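Local coordinates for protein 378aa long hypothetical citrate synthase (Sulfolobus tokodaii, PDB 1VGM) that belongs to the citrate synthase family, whose members are predominantly helical proteins, and is present here as an assembly of two chains, at residues L48-L53 against N64-I69; E119-I124 against G342-I347; S278-E281 against N285-K288. All blocks are in the same frame, centred on the assembly; numbering follows the deposited sequence.

Contact 1. Residues L48-L53 against N64-I69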
loop_
_atom_site.group_PDB
_atom_site.type_symbol
_atom_site.label_atom_id
_atom_site.label_comp_id
_atom_site.label_asym_id
_atom_site.label_seq_id
_atom_site.Cartn_x
_atom_site.Cartn_y
_atom_site.Cartn_z
ATOM N N LEU A 48 -17.977 -8.201 -18.008
ATOM C CA LEU A 48 -17.944 -7.820 -16.598
ATOM C C LEU A 48 -17.104 -6.575 -16.320
ATOM O O LEU A 48 -17.484 -5.733 -15.505
ATOM C CB LEU A 48 -17.420 -8.979 -15.739
ATOM C CG LEU A 48 -17.321 -8.665 -14.235
ATOM C CD1 LEU A 48 -18.669 -8.150 -13.705
ATOM C CD2 LEU A 48 -16.903 -9.921 -13.474
ATOM N N ILE A 49 -15.971 -6.452 -16.997
ATOM C CA ILE A 49 -15.210 -5.210 -16.954
ATOM C C ILE A 49 -16.123 -4.023 -17.233
ATOM O O ILE A 49 -16.132 -3.055 -16.470
ATOM C CB ILE A 49 -14.060 -5.198 -17.991
ATOM C CG1 ILE A 49 -12.994 -6.220 -17.609
ATOM C CG2 ILE A 49 -13.433 -3.812 -18.061
ATOM C CD1 ILE A 49 -11.932 -6.413 -18.693
ATOM N N HIS A 50 -16.888 -4.093 -18.322
ATOM C CA HIS A 50 -17.738 -2.968 -18.714
ATOM C C HIS A 50 -18.872 -2.782 -17.706
ATOM O O HIS A 50 -19.263 -1.657 -17.389
ATOM C CB HIS A 50 -18.324 -3.201 -20.116
ATOM C CG HIS A 50 -19.105 -2.038 -20.645
ATOM N ND1 HIS A 50 -20.412 -1.785 -20.278
ATOM C CD2 HIS A 50 -18.762 -1.052 -21.509
ATOM C CE1 HIS A 50 -20.837 -0.697 -20.896
ATOM N NE2 HIS A 50 -19.856 -0.233 -21.648
ATOM N N LEU A 51 -19.402 -3.892 -17.205
ATOM C CA LEU A 51 -20.463 -3.835 -16.206
ATOM C C LEU A 51 -19.966 -3.118 -14.948
ATOM O O LEU A 51 -20.593 -2.157 -14.478
ATOM C CB LEU A 51 -20.931 -5.253 -15.864
ATOM C CG LEU A 51 -22.015 -5.464 -14.804
ATOM C CD1 LEU A 51 -23.302 -4.750 -15.210
ATOM C CD2 LEU A 51 -22.257 -6.966 -14.628
ATOM N N MET A 52 -18.839 -3.578 -14.406
ATOM C CA MET A 52 -18.334 -3.028 -13.150
ATOM C C MET A 52 -17.918 -1.564 -13.279
ATOM O O MET A 52 -18.127 -0.778 -12.356
ATOM C CB MET A 52 -17.148 -3.850 -12.624
ATOM C CG MET A 52 -17.504 -5.249 -12.097
ATOM S SD MET A 52 -18.897 -5.313 -10.932
ATOM C CE MET A 52 -18.108 -5.918 -9.480
ATOM N N LEU A 53 -17.323 -1.190 -14.408
ATOM C CA LEU A 53 -16.744 0.146 -14.526
ATOM C C LEU A 53 -17.773 1.149 -15.032
ATOM O O LEU A 53 -17.865 2.269 -14.525
ATOM C CB LEU A 53 -15.532 0.125 -15.461
ATOM C CG LEU A 53 -14.315 -0.661 -14.954
ATOM C CD1 LEU A 53 -13.233 -0.698 -16.038
ATOM C CD2 LEU A 53 -13.770 -0.018 -13.687
ATOM N N ASN A 64 -16.837 -4.151 -28.045
ATOM C CA ASN A 64 -15.713 -4.057 -28.970
ATOM C C ASN A 64 -14.754 -2.930 -28.593
ATOM O O ASN A 64 -13.556 -2.999 -28.868
ATOM C CB ASN A 64 -16.213 -3.855 -30.402
ATOM C CG ASN A 64 -16.584 -5.168 -31.078
ATOM O OD1 ASN A 64 -16.071 -6.224 -30.717
ATOM N ND2 ASN A 64 -17.478 -5.104 -32.061
ATOM N N GLN A 65 -15.278 -1.897 -27.951
ATOM C CA GLN A 65 -14.424 -0.841 -27.443
ATOM C C GLN A 65 -13.564 -1.324 -26.271
ATOM O O GLN A 65 -12.371 -1.033 -26.224
ATOM C CB GLN A 65 -15.280 0.370 -27.049
ATOM C CG GLN A 65 -15.845 1.097 -28.270
ATOM C CD GLN A 65 -16.826 2.202 -27.926
ATOM O OE1 GLN A 65 -17.739 2.019 -27.122
ATOM N NE2 GLN A 65 -16.646 3.360 -28.549
ATOM N N ILE A 66 -14.155 -2.076 -25.343
ATOM C CA ILE A 66 -13.379 -2.705 -24.272
ATOM C C ILE A 66 -12.236 -3.545 -24.831
ATOM O O ILE A 66 -11.089 -3.395 -24.417
ATOM C CB ILE A 66 -14.244 -3.640 -23.392
ATOM C CG1 ILE A 66 -15.394 -2.858 -22.757
ATOM C CG2 ILE A 66 -13.370 -4.274 -22.296
ATOM C CD1 ILE A 66 -14.937 -1.822 -21.745
ATOM N N LYS A 67 -12.555 -4.438 -25.765
ATOM C CA LYS A 67 -11.550 -5.327 -26.346
ATOM C C LYS A 67 -10.453 -4.539 -27.071
ATOM O O LYS A 67 -9.273 -4.903 -27.024
ATOM C CB LYS A 67 -12.223 -6.317 -27.312
ATOM C CG LYS A 67 -13.270 -7.210 -26.647
ATOM C CD LYS A 67 -13.937 -8.168 -27.631
ATOM C CE LYS A 67 -14.723 -9.245 -26.884
ATOM N NZ LYS A 67 -15.486 -10.171 -27.780
ATOM N N GLY A 68 -10.848 -3.452 -27.726
ATOM C CA GLY A 68 -9.886 -2.585 -28.384
ATOM C C GLY A 68 -8.888 -1.924 -27.441
ATOM O O GLY A 68 -7.698 -1.839 -27.745
ATOM N N ILE A 69 -9.359 -1.450 -26.296
ATOM C CA ILE A 69 -8.448 -0.882 -25.314
ATOM C C ILE A 69 -7.517 -1.957 -24.762
ATOM O O ILE A 69 -6.306 -1.762 -24.679
ATOM C CB ILE A 69 -9.221 -0.235 -24.150
ATOM C CG1 ILE A 69 -10.010 0.976 -24.668
ATOM C CG2 ILE A 69 -8.248 0.183 -23.048
ATOM C CD1 ILE A 69 -11.110 1.461 -23.712
#
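His-50 touches Ile-66 through carbon while its ring nitrogen ND1 is hydrogen-bonded to the backbone oxygen of Glu-56. That bond gives a buried polar atom its partner and ties the ring to the chain leading out of its own helix. A carbonyl oxygen can only accept, so ND1 should carry a proton here. With the imidazole held in this way, its CD2 corner is presented to Ile-66, and CD2 lies 3.9 Å from Ile-66 CD1. The methyl comes in at the edge of the ring, in its plane, rather than over a face. Further back, His-50 CB is 4.0 Å from Ile-66 CG1, so both the stem and the ring of the histidine share in the packing. The two side chains cross at about a right angle. CG of His-50 stands anti to its backbone N (chi1 -175°), which sends the ring across the isoleucine branch. Tyr-54 stacks on the same ring.

Beta-branched Ile-66 suits its place because it has two arms to use. CG1 and CD1 serve the histidine, and CG2 looks to Ile-49, whose own CG2 is 4.3 Å away, a looser apolar contact. The backbones stay well apart, with 7.1 Å between His-50 CA and Ile-66 CA, leaving room for full-sized side chains. Ile-49 also rests on Leu-341 of helix 331-353. The result is buried side-chain packing between consecutive helices, 45-54 and 60-71, as befits the largely alpha-helical fold of the citrate synthase family.

Contact 2. Residues E119-I124 against G342-I347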
loop_
_atom_site.group_PDB
_atom_site.type_symbol
_atom_site.label_atom_id
_atom_site.label_comp_id
_atom_site.label_asym_id
_atom_site.label_seq_id
_atom_site.Cartn_x
_atom_site.Cartn_y
_atom_site.Cartn_z
ATOM N N GLU A 119 -11.233 4.156 -18.837
ATOM C CA GLU A 119 -10.374 3.648 -19.885
ATOM C C GLU A 119 -8.990 3.301 -19.317
ATOM O O GLU A 119 -8.376 2.312 -19.724
ATOM C CB GLU A 119 -10.258 4.683 -21.006
ATOM C CG GLU A 119 -11.570 4.933 -21.758
ATOM C CD GLU A 119 -12.637 5.633 -20.910
ATOM O OE1 GLU A 119 -12.272 6.500 -20.075
ATOM O OE2 GLU A 119 -13.843 5.314 -21.086
ATOM N N LEU A 120 -8.510 4.103 -18.370
ATOM C CA LEU A 120 -7.243 3.813 -17.698
ATOM C C LEU A 120 -7.319 2.517 -16.892
ATOM O O LEU A 120 -6.370 1.744 -16.882
ATOM C CB LEU A 120 -6.838 4.972 -16.769
ATOM C CG LEU A 120 -5.645 4.698 -15.841
ATOM C CD1 LEU A 120 -4.395 4.476 -16.680
ATOM C CD2 LEU A 120 -5.436 5.861 -14.879
ATOM N N ALA A 121 -8.448 2.282 -16.227
ATOM C CA ALA A 121 -8.698 1.005 -15.553
ATOM C C ALA A 121 -8.549 -0.210 -16.474
ATOM O O ALA A 121 -7.954 -1.216 -16.092
ATOM C CB ALA A 121 -10.097 1.013 -14.927
ATOM N N VAL A 122 -9.096 -0.117 -17.683
ATOM C CA VAL A 122 -8.995 -1.211 -18.643
ATOM C C VAL A 122 -7.543 -1.450 -19.046
ATOM O O VAL A 122 -7.088 -2.592 -19.094
ATOM C CB VAL A 122 -9.832 -0.935 -19.920
ATOM C CG1 VAL A 122 -9.803 -2.157 -20.834
ATOM C CG2 VAL A 122 -11.271 -0.611 -19.540
ATOM N N GLN A 123 -6.818 -0.369 -19.326
ATOM C CA GLN A 123 -5.390 -0.463 -19.631
ATOM C C GLN A 123 -4.642 -1.170 -18.513
ATOM O O GLN A 123 -3.792 -2.024 -18.768
ATOM C CB GLN A 123 -4.786 0.930 -19.841
ATOM C CG GLN A 123 -5.356 1.677 -21.036
ATOM C CD GLN A 123 -4.776 3.075 -21.193
ATOM O OE1 GLN A 123 -4.235 3.654 -20.243
ATOM N NE2 GLN A 123 -4.896 3.631 -22.394
ATOM N N ILE A 124 -4.961 -0.820 -17.270
ATOM C CA ILE A 124 -4.295 -1.443 -16.127
ATOM C C ILE A 124 -4.592 -2.945 -16.068
ATOM O O ILE A 124 -3.729 -3.752 -15.737
ATOM C CB ILE A 124 -4.746 -0.796 -14.790
ATOM C CG1 ILE A 124 -4.338 0.681 -14.761
ATOM C CG2 ILE A 124 -4.132 -1.559 -13.591
ATOM C CD1 ILE A 124 -4.758 1.398 -13.491
ATOM N N GLY A 342 -12.161 -5.417 -9.311
ATOM C CA GLY A 342 -12.830 -4.918 -8.127
ATOM C C GLY A 342 -12.068 -3.806 -7.427
ATOM O O GLY A 342 -12.669 -2.799 -7.049
ATOM N N TRP A 343 -10.757 -3.960 -7.244
ATOM C CA TRP A 343 -9.974 -2.865 -6.675
ATOM C C TRP A 343 -10.180 -1.568 -7.464
ATOM O O TRP A 343 -10.440 -0.513 -6.879
ATOM C CB TRP A 343 -8.479 -3.204 -6.635
ATOM C CG TRP A 343 -8.111 -4.302 -5.658
ATOM C CD1 TRP A 343 -8.777 -4.647 -4.506
ATOM C CD2 TRP A 343 -6.995 -5.201 -5.759
ATOM N NE1 TRP A 343 -8.143 -5.704 -3.890
ATOM C CE2 TRP A 343 -7.047 -6.064 -4.637
ATOM C CE3 TRP A 343 -5.973 -5.376 -6.699
ATOM C CZ2 TRP A 343 -6.110 -7.092 -4.435
ATOM C CZ3 TRP A 343 -5.041 -6.395 -6.499
ATOM C CH2 TRP A 343 -5.118 -7.241 -5.375
ATOM N N LEU A 344 -10.063 -1.644 -8.786
ATOM C CA LEU A 344 -10.175 -0.456 -9.625
ATOM C C LEU A 344 -11.592 0.125 -9.568
ATOM O O LEU A 344 -11.771 1.336 -9.455
ATOM C CB LEU A 344 -9.816 -0.792 -11.074
ATOM C CG LEU A 344 -8.351 -1.124 -11.382
ATOM C CD1 LEU A 344 -8.264 -1.685 -12.794
ATOM C CD2 LEU A 344 -7.466 0.120 -11.234
ATOM N N ALA A 345 -12.601 -0.738 -9.642
ATOM C CA ALA A 345 -13.985 -0.273 -9.575
ATOM C C ALA A 345 -14.247 0.467 -8.263
ATOM O O ALA A 345 -14.935 1.482 -8.240
ATOM C CB ALA A 345 -14.947 -1.453 -9.722
ATOM N N HIS A 346 -13.687 -0.040 -7.173
ATOM C CA HIS A 346 -13.921 0.545 -5.855
ATOM C C HIS A 346 -13.244 1.900 -5.657
ATOM O O HIS A 346 -13.825 2.797 -5.047
ATOM C CB HIS A 346 -13.452 -0.409 -4.747
ATOM C CG HIS A 346 -14.473 -1.431 -4.356
ATOM N ND1 HIS A 346 -15.562 -1.135 -3.563
ATOM C CD2 HIS A 346 -14.584 -2.744 -4.670
ATOM C CE1 HIS A 346 -16.300 -2.218 -3.410
ATOM N NE2 HIS A 346 -15.728 -3.209 -4.073
ATOM N N ILE A 347 -12.016 2.056 -6.142
ATOM C CA ILE A 347 -11.322 3.320 -5.932
ATOM C C ILE A 347 -11.853 4.413 -6.861
ATOM O O ILE A 347 -11.803 5.598 -6.524
ATOM C CB ILE A 347 -9.772 3.188 -6.118
ATOM C CG1 ILE A 347 -9.439 2.608 -7.493
ATOM C CG2 ILE A 347 -9.191 2.311 -5.013
ATOM C CD1 ILE A 347 -7.942 2.481 -7.763
#
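Leu-344 brings both of its methyls to helix 117-139, where they meet Ala-121 and Ile-124, two residues one helical turn apart. CD1 lies over the alanine, 3.9 Å from Ala-121 CB and 3.3 Å from Ala-121 O, so the branch rests on backbone as well as on side chain. It also borders Ile-124, with 4.1 Å between Leu-344 CD1 and Ile-124 CB. The other branch goes to the far end of the isoleucine: Leu-344 CD2 is 3.7 Å from Ile-124 CD1, a close methyl-methyl contact.

Two features set this up. Leu-344 has CG anti to its carbonyl carbon (chi1 -69°), which leads the forked end across to the other helix. Alanine at 121 keeps its side of the interface low, and the backbones can come close, with Ala-121 CA and Leu-344 CA 6.3 Å apart. Ile-124, longer and beta-branched, fills the space beside the leucine fork. The interface is wholly apolar at the side-chain level, as suits three buried residues.

Beyond the pair, helix 203-214 meets Ile-124 through Met-203 and Tyr-204, and also lies against Trp-343. Helix 188-197 packs on Trp-343, His-346 and Ile-347, while helix 60-71 borders the 119-124 segment through Ile-69 and Ile-70. Helices 117-139 and 331-353 thus meet in the helical interior, with helices 60-71, 188-197 and 203-214 around them.

Contact 3. Residues S278-E281 against N285-K288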
loop_
_atom_site.group_PDB
_atom_site.type_symbol
_atom_site.label_atom_id
_atom_site.label_comp_id
_atom_site.label_asym_id
_atom_site.label_seq_id
_atom_site.Cartn_x
_atom_site.Cartn_y
_atom_site.Cartn_z
ATOM N N SER A 278 -15.046 -30.822 -14.700
ATOM C CA SER A 278 -14.965 -31.020 -16.139
ATOM C C SER A 278 -13.548 -31.382 -16.537
ATOM O O SER A 278 -13.329 -32.249 -17.383
ATOM C CB SER A 278 -15.392 -29.757 -16.879
ATOM O OG SER A 278 -14.906 -29.776 -18.208
ATOM N N PHE A 279 -12.586 -30.707 -15.923
ATOM C CA PHE A 279 -11.188 -30.972 -16.194
ATOM C C PHE A 279 -10.863 -32.389 -15.754
ATOM O O PHE A 279 -10.091 -33.087 -16.410
ATOM C CB PHE A 279 -10.309 -29.980 -15.436
ATOM C CG PHE A 279 -10.135 -28.662 -16.135
ATOM C CD1 PHE A 279 -10.493 -27.476 -15.504
ATOM C CD2 PHE A 279 -9.585 -28.600 -17.416
ATOM C CE1 PHE A 279 -10.314 -26.242 -16.139
ATOM C CE2 PHE A 279 -9.402 -27.376 -18.056
ATOM C CZ PHE A 279 -9.765 -26.194 -17.414
ATOM N N ALA A 280 -11.465 -32.814 -14.645
ATOM C CA ALA A 280 -11.176 -34.125 -14.077
ATOM C C ALA A 280 -11.487 -35.263 -15.039
ATOM O O ALA A 280 -10.804 -36.284 -15.027
ATOM C CB ALA A 280 -11.949 -34.313 -12.783
ATOM N N GLU A 281 -12.515 -35.111 -15.867
ATOM C CA GLU A 281 -12.907 -36.228 -16.712
ATOM C C GLU A 281 -12.033 -36.346 -17.953
ATOM O O GLU A 281 -12.123 -37.326 -18.685
ATOM C CB GLU A 281 -14.397 -36.146 -17.101
ATOM C CG GLU A 281 -14.885 -34.832 -17.688
ATOM C CD GLU A 281 -16.393 -34.831 -17.934
ATOM O OE1 GLU A 281 -16.864 -35.608 -18.792
ATOM O OE2 GLU A 281 -17.115 -34.058 -17.269
ATOM N N ASN A 285 -4.418 -36.528 -13.485
ATOM C CA ASN A 285 -3.852 -35.802 -12.358
ATOM C C ASN A 285 -4.872 -34.874 -11.702
ATOM O O ASN A 285 -4.927 -34.776 -10.481
ATOM C CB ASN A 285 -2.634 -34.990 -12.799
ATOM C CG ASN A 285 -1.409 -35.857 -13.040
ATOM O OD1 ASN A 285 -1.373 -37.026 -12.648
ATOM N ND2 ASN A 285 -0.398 -35.286 -13.682
ATOM N N VAL A 286 -5.678 -34.189 -12.505
ATOM C CA VAL A 286 -6.724 -33.343 -11.941
ATOM C C VAL A 286 -7.763 -34.201 -11.217
ATOM O O VAL A 286 -8.214 -33.859 -10.123
ATOM C CB VAL A 286 -7.433 -32.510 -13.029
ATOM C CG1 VAL A 286 -8.553 -31.694 -12.400
ATOM C CG2 VAL A 286 -6.428 -31.582 -13.720
ATOM N N LYS A 287 -8.133 -35.316 -11.840
ATOM C CA LYS A 287 -9.145 -36.203 -11.293
ATOM C C LYS A 287 -8.706 -36.717 -9.926
ATOM O O LYS A 287 -9.513 -36.824 -9.001
ATOM C CB LYS A 287 -9.379 -37.377 -12.248
ATOM C CG LYS A 287 -10.478 -38.337 -11.810
ATOM C CD LYS A 287 -10.846 -39.286 -12.942
ATOM C CE LYS A 287 -11.772 -40.396 -12.476
ATOM N NZ LYS A 287 -11.063 -41.328 -11.554
ATOM N N LYS A 288 -7.420 -37.026 -9.806
ATOM C CA LYS A 288 -6.858 -37.465 -8.538
ATOM C C LYS A 288 -7.220 -36.470 -7.444
ATOM O O LYS A 288 -7.753 -36.849 -6.406
ATOM C CB LYS A 288 -5.334 -37.592 -8.641
ATOM C CG LYS A 288 -4.664 -38.094 -7.363
ATOM C CD LYS A 288 -3.246 -38.615 -7.623
ATOM C CE LYS A 288 -2.202 -37.499 -7.624
ATOM N NZ LYS A 288 -1.982 -36.931 -6.260
#
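Val-286 holds CG1 anti to its backbone N (chi1 177°), and this turns that methyl onto the end of the preceding helix. There CG1 lies 3.9 Å from Phe-279 CB and 3.8 Å from Ala-280 N, wedged against two successive residues. The phenylalanine meets it only with the base of its side chain, since the ring leads away from the 285-288 segment, and the side chain also touches Ala-323 of helix 314-323. Val-286 reaches the same helix at Ile-319 and Ala-323, so a short, stiff, beta-branched residue fits between two neighbours.

Lys-287 likewise has CG anti to its backbone N (chi1 -177°), and its methylenes run past the carbonyl oxygen of Ala-280. Ala-280 O is 3.3 Å from Lys-287 CB and 3.7 Å from Lys-287 CD. The chain then bends at chi4 (-68°), and its NZ forms a salt bridge with Glu-291, one turn further along the same helix. Backbone lies almost on backbone here: Ala-280 CB is 3.7 Å from Lys-287 CA, and the two CA atoms, Ala-280 CA and Lys-287 CA, are 4.0 Å apart. Alanine's single methyl suits so close an approach.

The tight turn joining helices 267-280 and 284-304 is further fixed by Asn-283, whose OD1 is hydrogen-bonded to Val-286 N. Chemically the contact divides the work: methyl and methylene groups supply the close packing, while the ammonium group is carried outward to a carboxylate and is not buried in the joint.

Contacts 1 and 2 are neighbours in one body of packing, with centres about 11 Å apart. They touch directly: Leu-53 CD1 lies 3.7 Å from Ala-121 CB, and Ile-69 CG2 lies 3.6 Å from Val-122 CG1, so both helices of contact 1 lean on helix 117-139. Helix 331-353 adds a second tie, since it carries Leu-344 of contact 2 and also meets Ile-49 through Leu-341. Contact 3 stands apart, its centre about 34 Å from that of contact 2 and on the opposite side of the chain's centre. In sequence it is nested within the long loop that contact 2 closes, whereas contact 1 is complete before contact 2 opens.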